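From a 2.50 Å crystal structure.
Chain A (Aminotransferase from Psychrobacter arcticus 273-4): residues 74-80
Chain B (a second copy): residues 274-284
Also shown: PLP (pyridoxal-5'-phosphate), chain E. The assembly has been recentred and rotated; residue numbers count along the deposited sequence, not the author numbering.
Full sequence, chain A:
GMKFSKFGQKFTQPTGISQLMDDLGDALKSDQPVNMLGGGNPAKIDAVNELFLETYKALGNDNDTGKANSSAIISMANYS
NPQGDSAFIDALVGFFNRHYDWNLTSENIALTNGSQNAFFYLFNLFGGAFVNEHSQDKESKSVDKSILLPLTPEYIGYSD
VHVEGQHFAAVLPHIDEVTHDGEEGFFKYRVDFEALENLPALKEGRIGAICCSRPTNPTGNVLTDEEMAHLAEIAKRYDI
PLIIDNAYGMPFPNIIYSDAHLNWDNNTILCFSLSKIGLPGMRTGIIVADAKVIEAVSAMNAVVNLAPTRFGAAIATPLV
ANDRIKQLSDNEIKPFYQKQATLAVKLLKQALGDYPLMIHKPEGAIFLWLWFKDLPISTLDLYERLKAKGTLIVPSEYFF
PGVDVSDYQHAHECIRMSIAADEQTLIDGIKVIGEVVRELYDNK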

# COMPACT_ATOMS: atom_id res chain seq x y z
N ILE A 74 19.66 4.45 5.81
CA ILE A 74 19.74 4.03 4.40
C ILE A 74 18.40 3.44 3.94
O ILE A 74 17.92 3.74 2.82
CB ILE A 74 20.96 3.05 4.17
CG1 ILE A 74 22.30 3.82 4.35
CG2 ILE A 74 20.93 2.42 2.79
CD1 ILE A 74 23.54 2.93 4.45
N SER A 75 17.79 2.65 4.83
CA SER A 75 16.50 2.00 4.62
C SER A 75 15.37 3.07 4.52
O SER A 75 14.56 3.04 3.60
CB SER A 75 16.29 1.01 5.76
OG SER A 75 15.15 0.24 5.57
N MSE A 76 15.35 4.02 5.45
CA MSE A 76 14.44 5.21 5.39
C MSE A 76 14.59 6.13 4.15
O MSE A 76 13.60 6.61 3.60
CB MSE A 76 14.77 6.15 6.56
CG MSE A 76 13.88 6.11 7.71
SE MSE A 76 14.61 7.29 9.05
CE MSE A 76 15.45 5.78 9.91
N ALA A 77 15.85 6.44 3.83
CA ALA A 77 16.20 7.47 2.84
C ALA A 77 16.12 7.10 1.37
O ALA A 77 16.36 7.95 0.53
CB ALA A 77 17.60 8.05 3.15
N ASN A 78 15.78 5.85 1.07
CA ASN A 78 15.74 5.33 -0.30
C ASN A 78 14.53 4.44 -0.59
O ASN A 78 14.11 3.63 0.27
CB ASN A 78 16.98 4.48 -0.55
CG ASN A 78 18.25 5.27 -0.46
OD1 ASN A 78 18.66 5.90 -1.43
ND2 ASN A 78 18.90 5.23 0.70
N TYR A 79 13.97 4.61 -1.79
CA TYR A 79 12.93 3.76 -2.31
C TYR A 79 13.57 2.40 -2.56
O TYR A 79 14.71 2.36 -3.04
CB TYR A 79 12.46 4.24 -3.72
CG TYR A 79 11.63 5.51 -3.78
CD1 TYR A 79 10.28 5.48 -3.44
CD2 TYR A 79 12.16 6.71 -4.26
CE1 TYR A 79 9.50 6.63 -3.48
CE2 TYR A 79 11.38 7.88 -4.31
CZ TYR A 79 10.04 7.82 -3.92
OH TYR A 79 9.20 8.89 -3.97
N SER A 80 12.86 1.31 -2.29
CA SER A 80 13.33 -0.04 -2.69
C SER A 80 12.97 -0.22 -4.16
O SER A 80 12.31 0.64 -4.76
CB SER A 80 12.64 -1.15 -1.89
OG SER A 80 11.24 -1.24 -2.16
N LEU B 274 6.00 12.33 2.67
CA LEU B 274 7.23 12.34 3.46
C LEU B 274 8.41 11.90 2.60
O LEU B 274 9.55 11.98 3.03
CB LEU B 274 7.11 11.41 4.67
CG LEU B 274 6.05 11.72 5.74
CD1 LEU B 274 6.17 10.69 6.92
CD2 LEU B 274 6.21 13.17 6.21
N SER B 275 8.17 11.43 1.38
CA SER B 275 9.25 10.98 0.49
C SER B 275 10.30 12.07 0.19
O SER B 275 11.50 11.85 0.34
CB SER B 275 8.67 10.42 -0.81
OG SER B 275 7.82 9.33 -0.58
N LYS B 276 9.83 13.26 -0.14
CA LYS B 276 10.73 14.35 -0.56
C LYS B 276 11.33 15.21 0.58
O LYS B 276 12.13 16.12 0.29
CB LYS B 276 10.10 15.12 -1.73
CG LYS B 276 9.47 14.18 -2.86
CD LYS B 276 10.46 13.16 -3.45
CE LYS B 276 9.81 12.10 -4.33
NZ LYS B 276 8.95 12.70 -5.36
N ILE B 277 10.96 14.95 1.85
CA ILE B 277 11.74 15.49 2.97
C ILE B 277 12.93 14.57 3.29
O ILE B 277 13.77 14.94 4.10
CB ILE B 277 10.96 15.84 4.28
CG1 ILE B 277 10.35 14.61 4.97
CG2 ILE B 277 9.91 16.92 4.01
CD1 ILE B 277 9.79 14.94 6.40
N GLY B 278 12.99 13.39 2.65
CA GLY B 278 14.02 12.37 2.86
C GLY B 278 13.56 11.02 3.43
O GLY B 278 14.41 10.23 3.81
N LEU B 279 12.26 10.70 3.43
CA LEU B 279 11.75 9.42 3.98
C LEU B 279 11.00 8.55 2.96
O LEU B 279 9.96 7.96 3.30
CB LEU B 279 10.89 9.71 5.22
CG LEU B 279 11.56 10.31 6.47
CD1 LEU B 279 10.53 10.65 7.53
CD2 LEU B 279 12.64 9.37 7.04
N PRO B 280 11.53 8.41 1.71
CA PRO B 280 10.81 7.66 0.69
C PRO B 280 10.62 6.18 1.00
O PRO B 280 9.60 5.61 0.59
CB PRO B 280 11.67 7.85 -0.57
CG PRO B 280 13.02 7.94 -0.06
CD PRO B 280 12.87 8.79 1.19
N GLY B 281 11.56 5.56 1.71
CA GLY B 281 11.44 4.15 2.09
C GLY B 281 10.27 3.85 3.03
O GLY B 281 9.78 2.71 3.07
N MSE B 282 9.82 4.87 3.76
CA MSE B 282 8.70 4.74 4.67
C MSE B 282 7.33 4.63 3.99
O MSE B 282 6.45 3.92 4.50
CB MSE B 282 8.71 5.87 5.68
CG MSE B 282 9.97 5.95 6.55
SE MSE B 282 10.46 4.31 7.46
CE MSE B 282 11.19 5.19 9.02
N ARG B 283 7.13 5.31 2.86
CA ARG B 283 5.86 5.22 2.09
C ARG B 283 4.71 5.82 2.86
O ARG B 283 3.79 5.11 3.27
CB ARG B 283 5.51 3.77 1.65
CG ARG B 283 6.66 2.88 1.13
CD ARG B 283 7.06 3.04 -0.29
NE ARG B 283 7.26 4.43 -0.56
CZ ARG B 283 6.58 5.21 -1.39
NH1 ARG B 283 5.67 4.78 -2.27
NH2 ARG B 283 6.91 6.48 -1.38
N THR B 284 4.75 7.14 3.04
CA THR B 284 3.71 7.87 3.75
C THR B 284 3.19 9.05 2.93
O THR B 284 3.92 10.02 2.76
CB THR B 284 4.19 8.41 5.10
OG1 THR B 284 4.80 7.35 5.86
CG2 THR B 284 3.02 9.02 5.87
N1 PLP E . 4.08 13.38 -7.01
C2 PLP E . 5.20 13.71 -7.74
C2A PLP E . 5.14 15.01 -8.49
C3 PLP E . 6.34 12.86 -7.73
O3 PLP E . 7.48 13.18 -8.44
C4 PLP E . 6.31 11.65 -6.99
C4A PLP E . 7.55 10.79 -6.76
O4A PLP E . 8.32 10.50 -7.66
C5 PLP E . 5.12 11.33 -6.26
C6 PLP E . 4.04 12.21 -6.29
C5A PLP E . 5.00 10.02 -5.46
O4P PLP E . 5.68 10.12 -4.24
P PLP E . 5.42 9.07 -3.06
O1P PLP E . 4.46 7.99 -3.42
O2P PLP E . 4.86 9.85 -1.89
O3P PLP E . 6.79 8.59 -2.77

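Contacts between the subunits of a dimer often combine two modes of recognition: backbone packed closely against backbone, and a side chain reaching across to complete a binding site in the partner. The short stretch of this aminotransferase that runs from a helix into an extended segment illustrates both, in that order.

At its start the chain A segment makes no contact with the chain B stretch. Ile74(A) lies out of reach, but its carbonyl O accepts a nearly straight hydrogen bond from Asn78(A) ND2 at 2.8 Å, so a side chain four residues on ties the helical turn to the loop that follows. Ser75(A) contributes through its backbone: its O lies 3.6 Å from Gly281(B) CA.

Met76(A), modelled as selenomethionine, is engaged at both ends. Its side chain packs in an apolar cluster, with SE 3.5 Å from Leu279(B) CD2 and CG 3.1 Å from CE of Met282(B), a second selenomethionine; the latter separation is short for two carbon atoms. Its carbonyl O receives the one hydrogen bond that directly joins the two stretches, from Gly281(B) N at 3.0 Å. The same oxygen lies 3.4 Å from Leu279(B) CA in a CA-H...O contact, and 3.3 Å from Pro280(B) N, which has no hydrogen to offer.

Such close approach of main chains depends on the absence of a side chain at Gly281(B). A CB built there would point toward chain A and fall 2.1 Å from Ser75(A) O and 2.8 Å from Asn78(A) O, a clash with each. Gly278(B) is a different case: an ideal CB would have nothing of the chain A stretch within 5.5 Å, but at its phi/psi of 116/15 would jam against the preceding carbonyl O, so local conformation alone calls for glycine.

Ala77(A) continues the backbone theme. Its CA makes a well-aligned CA-H...O contact with Gly278(B) O at 3.4 Å, while its own O lies 3.4 Å from Pro280(B) CG. The CB of Asn78(A) points away, yet its main chain stays close, with O 3.3 Å from Gly281(B) CA.

With Tyr79(A) the side chain takes over. Pro280(B) CB sits over one face of its ring, 3.6 Å from the centroid and only 6° off the normal, a CH-pi contact of almost ideal placement. At the ring edge, CE1 lies 3.3 Å from Arg283(B) NH2, and this carbon is over a face of the guanidinium. That group is steadied within its own chain by a hydrogen bond from Arg283(B) NE to Pro280(B) O at 2.9 Å, so the proline both covers the tyrosine and anchors the arginine.

The two chains finally meet on the cofactor. PLP O3P accepts hydrogen bonds from Tyr79(A) OH at 2.7 Å, from Ser275(B) OG at 2.5 Å and from Arg283(B) NH2 at 2.5 Å. One phosphate oxygen thus gathers donors from both subunits, as befits a PLP-binding aminotransferase.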